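Long-range contacts in putative phosphosugar isomerase (PDB 3G68), which is a double-SIS-domain protein that probably binds phosphosugars and may act as an isomerase, related to the isomerase part of glucosamine-6-phosphate synthase: residues Y46-V50 with V65-P69; N201-L205 with E283-A287; M8-P12 with F187-Y191. Residues are numbered along the deposited sequence.

Contact 1 (Y46-V50 with V65-P69); sequences YHSGV and VKMYP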
ATOM      1  N   TYR B  46     -17.925 -10.061  54.991  1.00 15.24           N
ATOM      2  CA  TYR B  46     -17.113 -11.143  55.557  1.00 13.88           C
ATOM      3  C   TYR B  46     -16.530 -11.993  54.447  1.00 13.97           C
ATOM      4  O   TYR B  46     -15.333 -12.277  54.458  1.00 15.49           O
ATOM      5  CB  TYR B  46     -17.888 -12.041  56.535  1.00 14.41           C
ATOM      6  CG  TYR B  46     -17.029 -13.153  57.118  1.00 16.13           C
ATOM      7  CD1 TYR B  46     -15.944 -12.864  57.925  1.00 17.88           C
ATOM      8  CD2 TYR B  46     -17.310 -14.490  56.851  1.00 15.78           C
ATOM      9  CE1 TYR B  46     -15.135 -13.875  58.436  1.00 15.76           C
ATOM     10  CE2 TYR B  46     -16.525 -15.498  57.369  1.00 17.96           C
ATOM     11  CZ  TYR B  46     -15.452 -15.195  58.144  1.00 17.07           C
ATOM     12  OH  TYR B  46     -14.697 -16.217  58.635  1.00 21.53           O
ATOM     13  N   HIS B  47     -17.350 -12.367  53.466  1.00 13.17           N
ATOM     14  CA  HIS B  47     -16.887 -13.242  52.377  1.00 12.76           C
ATOM     15  C   HIS B  47     -15.776 -12.626  51.546  1.00 12.84           C
ATOM     16  O   HIS B  47     -14.925 -13.342  51.044  1.00 13.10           O
ATOM     17  CB  HIS B  47     -18.033 -13.705  51.457  1.00 11.24           C
ATOM     18  CG  HIS B  47     -19.121 -14.473  52.172  1.00 10.72           C
ATOM     19  ND1 HIS B  47     -20.451 -14.408  51.799  1.00  9.91           N
ATOM     20  CD2 HIS B  47     -19.084 -15.251  53.281  1.00  8.15           C
ATOM     21  CE1 HIS B  47     -21.173 -15.163  52.617  1.00 14.39           C
ATOM     22  NE2 HIS B  47     -20.370 -15.681  53.530  1.00  9.05           N
ATOM     23  N   SER B  48     -15.819 -11.309  51.361  1.00 13.34           N
ATOM     24  CA  SER B  48     -14.757 -10.626  50.612  1.00 13.49           C
ATOM     25  C   SER B  48     -13.425 -10.857  51.334  1.00 14.15           C
ATOM     26  O   SER B  48     -12.431 -11.174  50.692  1.00 15.38           O
ATOM     27  CB  SER B  48     -15.066  -9.137  50.380  1.00 12.49           C
ATOM     28  OG  SER B  48     -14.953  -8.380  51.575  1.00 19.07           O
ATOM     29  N   GLY B  49     -13.430 -10.753  52.671  1.00 13.35           N
ATOM     30  CA  GLY B  49     -12.252 -11.052  53.488  1.00 14.09           C
ATOM     31  C   GLY B  49     -11.819 -12.514  53.425  1.00 13.55           C
ATOM     32  O   GLY B  49     -10.630 -12.824  53.265  1.00 14.41           O
ATOM     33  N   VAL B  50     -12.773 -13.426  53.509  1.00 11.58           N
ATOM     34  CA  VAL B  50     -12.460 -14.843  53.401  1.00 10.88           C
ATOM     35  C   VAL B  50     -11.767 -15.129  52.064  1.00 12.84           C
ATOM     36  O   VAL B  50     -10.775 -15.848  51.995  1.00 12.02           O
ATOM     37  CB  VAL B  50     -13.736 -15.720  53.489  1.00 11.86           C
ATOM     38  CG1 VAL B  50     -13.406 -17.185  53.281  1.00  8.94           C
ATOM     39  CG2 VAL B  50     -14.472 -15.523  54.798  1.00 13.89           C
ATOM     40  N   VAL B  65      -5.479 -11.606  58.701  1.00 20.33           N
ATOM     41  CA  VAL B  65      -6.494 -12.538  59.161  1.00 21.43           C
ATOM     42  C   VAL B  65      -7.839 -11.900  58.926  1.00 21.23           C
ATOM     43  O   VAL B  65      -7.946 -10.676  58.765  1.00 21.73           O
ATOM     44  CB  VAL B  65      -6.263 -12.932  60.632  1.00 22.69           C
ATOM     45  CG1 VAL B  65      -4.880 -13.605  60.779  1.00 25.78           C
ATOM     46  CG2 VAL B  65      -6.348 -11.729  61.519  1.00 18.21           C
ATOM     47  N   LYS B  66      -8.859 -12.737  58.790  1.00 18.55           N
ATOM     48  CA  LYS B  66     -10.209 -12.224  58.644  1.00 18.87           C
ATOM     49  C   LYS B  66     -11.025 -12.765  59.796  1.00 20.55           C
ATOM     50  O   LYS B  66     -10.790 -13.886  60.254  1.00 19.97           O
ATOM     51  CB  LYS B  66     -10.840 -12.552  57.271  1.00 18.18           C
ATOM     52  CG  LYS B  66     -11.467 -13.902  57.072  1.00 19.13           C
ATOM     53  CD  LYS B  66     -10.484 -15.032  56.990  1.00 20.36           C
ATOM     54  CE  LYS B  66     -11.214 -16.350  57.176  1.00 19.93           C
ATOM     55  NZ  LYS B  66     -10.216 -17.444  57.214  1.00 31.07           N
HETATM   56  N   MSE B  67     -12.012 -11.995  60.216  1.00 22.15           N
HETATM   57  CA  MSE B  67     -12.833 -12.370  61.345  1.00 24.95           C
HETATM   58  C   MSE B  67     -14.230 -11.819  61.263  1.00 22.38           C
HETATM   59  O   MSE B  67     -14.422 -10.689  60.825  1.00 22.92           O
HETATM   60  CB  MSE B  67     -12.215 -11.778  62.625  1.00 24.98           C
HETATM   61  CG  MSE B  67     -10.777 -12.143  62.895  1.00 26.06           C
HETATM   62 SE   MSE B  67     -10.188 -11.192  64.487  0.75 34.84          SE
HETATM   63  CE  MSE B  67      -8.249 -11.605  64.505  1.00 32.98           C
ATOM     64  N   TYR B  68     -15.211 -12.610  61.701  1.00 20.80           N
ATOM     65  CA  TYR B  68     -16.566 -12.114  61.868  1.00 20.74           C
ATOM     66  C   TYR B  68     -16.509 -11.063  62.997  1.00 21.35           C
ATOM     67  O   TYR B  68     -15.700 -11.198  63.921  1.00 20.52           O
ATOM     68  CB  TYR B  68     -17.541 -13.226  62.315  1.00 20.42           C
ATOM     69  CG  TYR B  68     -18.089 -14.163  61.262  1.00 20.63           C
ATOM     70  CD1 TYR B  68     -18.954 -13.694  60.254  1.00 20.71           C
ATOM     71  CD2 TYR B  68     -17.852 -15.535  61.335  1.00 20.74           C
ATOM     72  CE1 TYR B  68     -19.505 -14.567  59.322  1.00 24.34           C
ATOM     73  CE2 TYR B  68     -18.401 -16.417  60.418  1.00 16.90           C
ATOM     74  CZ  TYR B  68     -19.229 -15.943  59.401  1.00 19.47           C
ATOM     75  OH  TYR B  68     -19.784 -16.849  58.483  1.00 21.29           O
ATOM     76  N   PRO B  69     -17.350 -10.022  62.939  1.00 23.47           N
ATOM     77  CA  PRO B  69     -17.320  -9.021  64.014  1.00 25.34           C
ATOM     78  C   PRO B  69     -17.572  -9.615  65.427  1.00 26.93           C
ATOM     79  O   PRO B  69     -16.913  -9.189  66.379  1.00 26.93           O
ATOM     80  CB  PRO B  69     -18.430  -8.049  63.619  1.00 24.98           C
ATOM     81  CG  PRO B  69     -18.541  -8.201  62.139  1.00 25.34           C
ATOM     82  CD  PRO B  69     -18.315  -9.655  61.893  1.00 24.36           C
TER
HETATM   83  O   HOH W   1      -9.663 -17.072  54.174  1.00 25.03           O
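This contact belongs to a right-handed beta-alpha-beta crossover in a SIS domain: strand 36-40 leads into helix 43-59, which returns to edge strand 63-67. The helix and strand segments run nearly antiparallel, at 157°, with axes 8.0 Å apart. Val-65 points away from the helix, and its backbone pairs with strand 36-40. Lys-66 points toward the helix. Its aliphatic chain lies along Gly-49 and Val-50: Lys-66 CG is 3.9 Å from Gly-49 C and 3.8 Å from Val-50 N. Gly-49 permits this close approach: an ideal CB there would sit only 3.4 Å from Lys-66 CB. One water completes the link near Lys-66: it donates to Val-50 O at 2.7 Å and accepts from Lys-66 NZ at 3.1 Å. The CA-to-CB bond of Met-67, a selenomethionine, points away from the helix, and its side chain touches Ile-38. Its backbone still meets the Tyr-46 ring, with CE1 of Tyr-46 3.6 Å from C of Met-67. The Tyr-68 ring stacks face to face on Tyr-46, with centroids 3.7 Å apart and planes at 18°. Phe-70 also meets the Tyr-68 ring. The closest atoms of the stack are Tyr-46 CD2 and Tyr-68 CE1, 3.3 Å apart.

Contact 2 (N201-L205 with E283-A287); sequences NKEKL and ENVFA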
ATOM      1  N   ASN B 201     -30.594 -25.199  30.967  1.00  8.54           N
ATOM      2  CA  ASN B 201     -30.952 -25.923  32.207  1.00  9.12           C
ATOM      3  C   ASN B 201     -32.087 -25.292  32.985  1.00  9.87           C
ATOM      4  O   ASN B 201     -32.260 -25.583  34.180  1.00 10.39           O
ATOM      5  CB  ASN B 201     -29.689 -25.980  33.082  1.00  8.57           C
ATOM      6  CG  ASN B 201     -28.644 -26.876  32.482  1.00 10.39           C
ATOM      7  OD1 ASN B 201     -28.834 -28.085  32.423  1.00  9.16           O
ATOM      8  ND2 ASN B 201     -27.563 -26.294  31.979  1.00  8.02           N
ATOM      9  N   LYS B 202     -32.908 -24.504  32.290  1.00  8.53           N
ATOM     10  CA  LYS B 202     -33.966 -23.696  32.902  1.00  8.12           C
ATOM     11  C   LYS B 202     -34.934 -24.494  33.781  1.00  7.09           C
ATOM     12  O   LYS B 202     -35.242 -24.068  34.903  1.00  7.37           O
ATOM     13  CB  LYS B 202     -34.781 -22.968  31.824  1.00  7.76           C
ATOM     14  CG  LYS B 202     -35.748 -21.937  32.414  1.00 10.95           C
ATOM     15  CD  LYS B 202     -36.567 -21.185  31.361  1.00 11.86           C
ATOM     16  CE  LYS B 202     -35.759 -20.150  30.628  1.00 20.14           C
ATOM     17  NZ  LYS B 202     -36.613 -19.396  29.640  1.00 20.63           N
ATOM     18  N   GLU B 203     -35.414 -25.617  33.257  1.00  5.07           N
ATOM     19  CA  GLU B 203     -36.396 -26.459  33.964  1.00  5.55           C
ATOM     20  C   GLU B 203     -35.853 -26.948  35.320  1.00  6.74           C
ATOM     21  O   GLU B 203     -36.496 -26.732  36.349  1.00  8.16           O
ATOM     22  CB  GLU B 203     -36.831 -27.645  33.108  1.00  3.89           C
ATOM     23  CG  GLU B 203     -37.826 -28.634  33.816  1.00  4.75           C
ATOM     24  CD  GLU B 203     -38.297 -29.771  32.958  1.00  8.83           C
ATOM     25  OE1 GLU B 203     -37.719 -29.956  31.869  1.00 13.71           O
ATOM     26  OE2 GLU B 203     -39.241 -30.518  33.373  1.00 10.79           O
ATOM     27  N   LYS B 204     -34.703 -27.620  35.315  1.00  8.44           N
ATOM     28  CA  LYS B 204     -34.103 -28.075  36.586  1.00  8.93           C
ATOM     29  C   LYS B 204     -33.834 -26.906  37.537  1.00  8.69           C
ATOM     30  O   LYS B 204     -34.057 -27.028  38.756  1.00  8.66           O
ATOM     31  CB  LYS B 204     -32.824 -28.883  36.358  1.00  7.47           C
ATOM     32  CG  LYS B 204     -33.053 -30.285  35.817  1.00 11.87           C
ATOM     33  CD  LYS B 204     -31.759 -31.067  35.814  1.00 13.66           C
ATOM     34  CE  LYS B 204     -32.018 -32.557  35.540  1.00 19.35           C
ATOM     35  NZ  LYS B 204     -32.555 -32.700  34.196  1.00 29.99           N
ATOM     36  N   LEU B 205     -33.349 -25.763  37.029  1.00  7.86           N
ATOM     37  CA  LEU B 205     -33.064 -24.634  37.917  1.00  5.81           C
ATOM     38  C   LEU B 205     -34.320 -24.044  38.580  1.00  8.16           C
ATOM     39  O   LEU B 205     -34.293 -23.739  39.765  1.00  7.30           O
ATOM     40  CB  LEU B 205     -32.241 -23.542  37.219  1.00  5.93           C
ATOM     41  CG  LEU B 205     -30.855 -23.991  36.736  1.00  8.67           C
ATOM     42  CD1 LEU B 205     -30.184 -22.927  35.863  1.00  6.76           C
ATOM     43  CD2 LEU B 205     -29.921 -24.383  37.877  1.00  8.99           C
ATOM     44  N   GLU B 283     -29.922 -36.338  39.729  1.00 11.02           N
ATOM     45  CA  GLU B 283     -29.759 -35.935  38.338  0.50 13.16           C
ATOM     46  C   GLU B 283     -29.465 -34.423  38.240  1.00 12.77           C
ATOM     47  O   GLU B 283     -29.296 -33.875  37.138  1.00 14.34           O
ATOM     48  CB  GLU B 283     -31.010 -36.343  37.531  0.50 12.73           C
ATOM     49  CG  GLU B 283     -31.248 -37.868  37.558  0.50 15.94           C
ATOM     50  CD  GLU B 283     -32.392 -38.354  36.676  0.50 16.07           C
ATOM     51  OE1 GLU B 283     -32.558 -39.604  36.564  0.50 24.13           O
ATOM     52  OE2 GLU B 283     -33.117 -37.517  36.106  0.50 24.07           O
ATOM     53  N   ASN B 284     -29.380 -33.750  39.391  1.00 12.21           N
ATOM     54  CA  ASN B 284     -29.156 -32.311  39.465  1.00 10.65           C
ATOM     55  C   ASN B 284     -27.750 -31.897  39.853  1.00 10.12           C
ATOM     56  O   ASN B 284     -27.575 -31.038  40.736  1.00  9.80           O
ATOM     57  CB  ASN B 284     -30.185 -31.725  40.454  1.00 11.66           C
ATOM     58  CG  ASN B 284     -31.578 -32.200  40.158  1.00 17.27           C
ATOM     59  OD1 ASN B 284     -32.036 -32.118  39.019  1.00 17.94           O
ATOM     60  ND2 ASN B 284     -32.248 -32.750  41.166  1.00 25.23           N
ATOM     61  N   VAL B 285     -26.742 -32.496  39.201  1.00  9.21           N
ATOM     62  CA  VAL B 285     -25.338 -32.137  39.422  1.00  8.02           C
ATOM     63  C   VAL B 285     -24.863 -31.270  38.215  1.00  8.65           C
ATOM     64  O   VAL B 285     -24.964 -31.674  37.049  1.00  9.56           O
ATOM     65  CB  VAL B 285     -24.406 -33.345  39.652  1.00  9.10           C
ATOM     66  CG1 VAL B 285     -22.979 -32.801  39.930  1.00  7.96           C
ATOM     67  CG2 VAL B 285     -24.894 -34.211  40.846  1.00  7.96           C
ATOM     68  N   PHE B 286     -24.368 -30.075  38.501  1.00  8.99           N
ATOM     69  CA  PHE B 286     -23.921 -29.110  37.463  1.00  9.30           C
ATOM     70  C   PHE B 286     -22.476 -28.749  37.763  1.00 10.55           C
ATOM     71  O   PHE B 286     -22.199 -28.210  38.820  1.00 10.59           O
ATOM     72  CB  PHE B 286     -24.775 -27.824  37.494  1.00 10.01           C
ATOM     73  CG  PHE B 286     -26.254 -28.067  37.364  1.00 10.70           C
ATOM     74  CD1 PHE B 286     -26.874 -28.065  36.112  1.00  7.96           C
ATOM     75  CD2 PHE B 286     -27.035 -28.274  38.484  1.00 13.95           C
ATOM     76  CE1 PHE B 286     -28.214 -28.302  35.993  1.00  9.00           C
ATOM     77  CE2 PHE B 286     -28.407 -28.513  38.355  1.00 13.80           C
ATOM     78  CZ  PHE B 286     -28.983 -28.526  37.121  1.00 14.03           C
ATOM     79  N   ALA B 287     -21.554 -29.066  36.844  1.00 10.54           N
ATOM     80  CA  ALA B 287     -20.134 -28.736  37.029  1.00  9.66           C
ATOM     81  C   ALA B 287     -19.760 -27.525  36.198  1.00  9.05           C
ATOM     82  O   ALA B 287     -20.152 -27.411  35.063  1.00  8.94           O
ATOM     83  CB  ALA B 287     -19.254 -29.923  36.681  1.00  8.48           C
TER
HETATM   84  O   HOH W   2     -34.733 -30.291  39.694  1.00 30.35           O
HETATM   85  O   HOH W   3     -32.739 -35.706  34.428  1.00 45.23           O
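Phe-286 on strand 284-289 fills the gap beneath the short helix 202-206. Its CA-to-CB bond points toward the helix segment; with chi1 m and chi2 -91° the ring presents its edge to Asn-201 OD1, 3.6 Å from Phe-286 CE1, and to Lys-204 CB, 3.9 Å from Phe-286 CZ. Leu-205 points sideways from its CA, but CD2 reaches to 4.3 Å from Phe-286 CZ. Asn-201 ND2 bonds to Trp-197 O and Asp-296 O. Lys-204 has chi1 m, is extended at chi2 and chi3, then bends at chi4 (p). Lys-204 CD lies 3.4 Å from Asn-284 OD1 and Lys-204 CE 3.4 Å from Glu-283 O. The bend points Lys-204 NZ to a water, at 3.0 Å, which donates to Glu-283 OE2 at 2.5 Å. Asn-284 ND2 bonds to Ser-258 O. Phe-261 and Trp-197 also pack on Phe-286. The short helix packs against the start of a strand of the second parallel sheet, part of the alpha/beta layering of what is probably the second SIS domain.

Contact 3 (M8-P12 with F187-Y191); sequences MLETP and FEAVY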
HETATM    1  N   MSE B   8     -24.283  -6.381  37.658  1.00 11.27           N
HETATM    2  CA  MSE B   8     -23.197  -7.311  37.222  1.00 11.51           C
HETATM    3  C   MSE B   8     -22.492  -6.761  35.965  1.00 12.07           C
HETATM    4  O   MSE B   8     -21.281  -6.611  35.943  1.00 11.83           O
HETATM    5  CB  MSE B   8     -23.722  -8.719  36.946  1.00 11.69           C
HETATM    6  CG  MSE B   8     -24.107  -9.458  38.190  1.00  7.05           C
HETATM    7 SE   MSE B   8     -24.927 -11.141  37.744  0.75 14.22          SE
HETATM    8  CE  MSE B   8     -23.100 -11.983  37.122  1.00  8.51           C
ATOM      9  N   LEU B   9     -23.275  -6.408  34.949  1.00 12.46           N
ATOM     10  CA  LEU B   9     -22.730  -5.867  33.699  1.00 13.05           C
ATOM     11  C   LEU B   9     -21.923  -4.555  33.869  1.00 14.35           C
ATOM     12  O   LEU B   9     -20.976  -4.325  33.094  1.00 12.86           O
ATOM     13  CB  LEU B   9     -23.831  -5.734  32.638  1.00 12.76           C
ATOM     14  CG  LEU B   9     -24.389  -7.081  32.169  1.00 14.81           C
ATOM     15  CD1 LEU B   9     -25.568  -6.885  31.219  1.00 10.04           C
ATOM     16  CD2 LEU B   9     -23.344  -7.940  31.503  1.00 10.22           C
ATOM     17  N   GLU B  10     -22.262  -3.743  34.887  1.00 12.58           N
ATOM     18  CA  GLU B  10     -21.522  -2.503  35.227  1.00 12.97           C
ATOM     19  C   GLU B  10     -20.151  -2.777  35.876  1.00 12.22           C
ATOM     20  O   GLU B  10     -19.263  -1.906  35.908  1.00 13.02           O
ATOM     21  CB  GLU B  10     -22.341  -1.725  36.278  1.00 12.21           C
ATOM     22  CG  GLU B  10     -21.930  -0.312  36.487  1.00 20.01           C
ATOM     23  CD  GLU B  10     -22.673   0.381  37.612  1.00 13.82           C
ATOM     24  OE1 GLU B  10     -22.300   1.535  37.885  1.00 17.99           O
ATOM     25  OE2 GLU B  10     -23.594  -0.176  38.231  1.00 12.03           O
ATOM     26  N   THR B  11     -20.001  -3.971  36.451  1.00 11.35           N
ATOM     27  CA  THR B  11     -18.849  -4.322  37.264  1.00  9.36           C
ATOM     28  C   THR B  11     -17.462  -4.124  36.586  1.00  9.56           C
ATOM     29  O   THR B  11     -16.625  -3.432  37.160  1.00  9.78           O
ATOM     30  CB  THR B  11     -19.048  -5.699  37.970  1.00 10.13           C
ATOM     31  OG1 THR B  11     -20.275  -5.644  38.718  1.00 10.99           O
ATOM     32  CG2 THR B  11     -17.904  -5.972  38.940  1.00 11.99           C
ATOM     33  N   PRO B  12     -17.219  -4.670  35.370  1.00 10.07           N
ATOM     34  CA  PRO B  12     -15.913  -4.367  34.762  1.00  9.65           C
ATOM     35  C   PRO B  12     -15.548  -2.855  34.633  1.00  9.29           C
ATOM     36  O   PRO B  12     -14.415  -2.485  34.965  1.00  8.74           O
ATOM     37  CB  PRO B  12     -15.986  -5.081  33.403  1.00 11.66           C
ATOM     38  CG  PRO B  12     -16.938  -6.227  33.674  1.00 11.18           C
ATOM     39  CD  PRO B  12     -18.001  -5.577  34.516  1.00 10.87           C
ATOM     40  N   PHE B 187     -14.927 -11.215  32.038  1.00  9.91           N
ATOM     41  CA  PHE B 187     -16.202 -11.187  32.759  1.00  9.30           C
ATOM     42  C   PHE B 187     -17.393 -11.266  31.813  1.00 10.19           C
ATOM     43  O   PHE B 187     -18.264 -12.112  31.987  1.00  8.48           O
ATOM     44  CB  PHE B 187     -16.225  -9.943  33.652  1.00  9.08           C
ATOM     45  CG  PHE B 187     -17.408  -9.838  34.576  1.00 10.89           C
ATOM     46  CD1 PHE B 187     -18.666  -9.469  34.098  1.00  9.09           C
ATOM     47  CD2 PHE B 187     -17.236 -10.002  35.975  1.00 11.10           C
ATOM     48  CE1 PHE B 187     -19.751  -9.326  34.975  1.00  9.33           C
ATOM     49  CE2 PHE B 187     -18.305  -9.875  36.847  1.00 11.64           C
ATOM     50  CZ  PHE B 187     -19.558  -9.532  36.371  1.00 12.90           C
ATOM     51  N   GLU B 188     -17.428 -10.390  30.807  1.00  9.67           N
ATOM     52  CA  GLU B 188     -18.521 -10.351  29.817  1.00 11.11           C
ATOM     53  C   GLU B 188     -18.671 -11.663  29.084  1.00  8.11           C
ATOM     54  O   GLU B 188     -19.792 -12.149  28.927  1.00  9.10           O
ATOM     55  CB  GLU B 188     -18.240  -9.239  28.788  1.00 13.33           C
ATOM     56  CG  GLU B 188     -19.258  -9.093  27.664  1.00 19.49           C
ATOM     57  CD  GLU B 188     -20.505  -8.348  28.074  1.00 27.81           C
ATOM     58  OE1 GLU B 188     -20.534  -7.769  29.188  1.00 34.03           O
ATOM     59  OE2 GLU B 188     -21.449  -8.327  27.258  1.00 34.56           O
ATOM     60  N   ALA B 189     -17.554 -12.222  28.600  1.00  7.23           N
ATOM     61  CA  ALA B 189     -17.594 -13.514  27.887  1.00  7.33           C
ATOM     62  C   ALA B 189     -18.177 -14.633  28.784  1.00  6.81           C
ATOM     63  O   ALA B 189     -19.019 -15.449  28.329  1.00  6.35           O
ATOM     64  CB  ALA B 189     -16.202 -13.896  27.378  1.00  7.52           C
ATOM     65  N   VAL B 190     -17.749 -14.651  30.052  1.00  8.02           N
ATOM     66  CA  VAL B 190     -18.280 -15.632  31.022  1.00  7.47           C
ATOM     67  C   VAL B 190     -19.797 -15.429  31.260  1.00  7.20           C
ATOM     68  O   VAL B 190     -20.567 -16.390  31.328  1.00  7.71           O
ATOM     69  CB  VAL B 190     -17.437 -15.628  32.338  1.00  6.84           C
ATOM     70  CG1 VAL B 190     -18.140 -16.458  33.459  1.00  6.93           C
ATOM     71  CG2 VAL B 190     -16.014 -16.128  32.045  1.00  6.15           C
ATOM     72  N   TYR B 191     -20.226 -14.172  31.376  1.00  6.95           N
ATOM     73  CA  TYR B 191     -21.637 -13.821  31.540  1.00  7.44           C
ATOM     74  C   TYR B 191     -22.485 -14.371  30.370  1.00  8.74           C
ATOM     75  O   TYR B 191     -23.535 -15.016  30.569  1.00  7.11           O
ATOM     76  CB  TYR B 191     -21.759 -12.300  31.659  1.00  6.74           C
ATOM     77  CG  TYR B 191     -23.132 -11.782  31.972  1.00  6.89           C
ATOM     78  CD1 TYR B 191     -24.088 -11.674  30.992  1.00  8.24           C
ATOM     79  CD2 TYR B 191     -23.454 -11.344  33.262  1.00  8.22           C
ATOM     80  CE1 TYR B 191     -25.339 -11.185  31.276  1.00  7.75           C
ATOM     81  CE2 TYR B 191     -24.707 -10.858  33.558  1.00  8.81           C
ATOM     82  CZ  TYR B 191     -25.644 -10.800  32.559  1.00  6.48           C
ATOM     83  OH  TYR B 191     -26.908 -10.345  32.782  1.00 15.09           O
TER
HETATM   84  O   HOH W   4     -19.755  -6.287  31.322  1.00 20.62           O
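Two helices pack side by side here, joining the N-terminal helix 4-20 to helix 187-200, which precedes the second parallel sheet. Their short segments run nearly antiparallel, at 157°, with axes 10.1 Å apart. The interface is largely apolar and built on two aromatic rings. Phe-187 and Tyr-191 are one turn apart, both with CA-to-CB toward helix 4-20, and their rings meet it. Pro-12 lies over one face of Phe-187: its CD is 4.2 Å from the ring centroid, 20° off the normal, in a CH-pi contact. Met-8 O lies 3.3 Å from Phe-187 CE1. A second CH-pi contact places Leu-9 CD2 almost exactly above Tyr-191, 3.6 Å from its centroid and 1° off the normal. The selenomethionine Met-8 meets the edge of the same ring, with CE 3.9 Å from Tyr-191 CD2. One water donates to both Leu-9 O, at 2.9 Å, and Glu-188 OE1, at 2.7 Å. Helix 8-12 is kinked because the nitrogen of Pro-12 cannot bond to the preceding turn. Asp-6 of a second subunit packs on Glu-188. Helix 316-324 adds Val-316 against Met-8 and Phe-187, and Leu-320 against Tyr-191. Helix 145-165 contributes Tyr-148, edge-to-face with Phe-187, so the pair of helices is packed against two others.

From the N terminus, helix 4-20 comes first, but its partner in contact 3 arrives only at residue 187. Contact 3 therefore closes a long loop holding the whole first parallel sheet. Contact 1 opens and closes within that loop, over a short crossover between neighbouring strands. Contact 2 follows in series: it closes a loop of 77 residues, which holds three strands of the second sheet (210-215, 238-242 and 258-264). None of the contacts cross or touch. Contacts 1 and 3 come within about 12 Å at their nearest atoms, contacts 2 and 3 within about 11 Å. Contact 1 joins helix and strand of one crossover; contact 2 joins helix 202-206 to the second sheet.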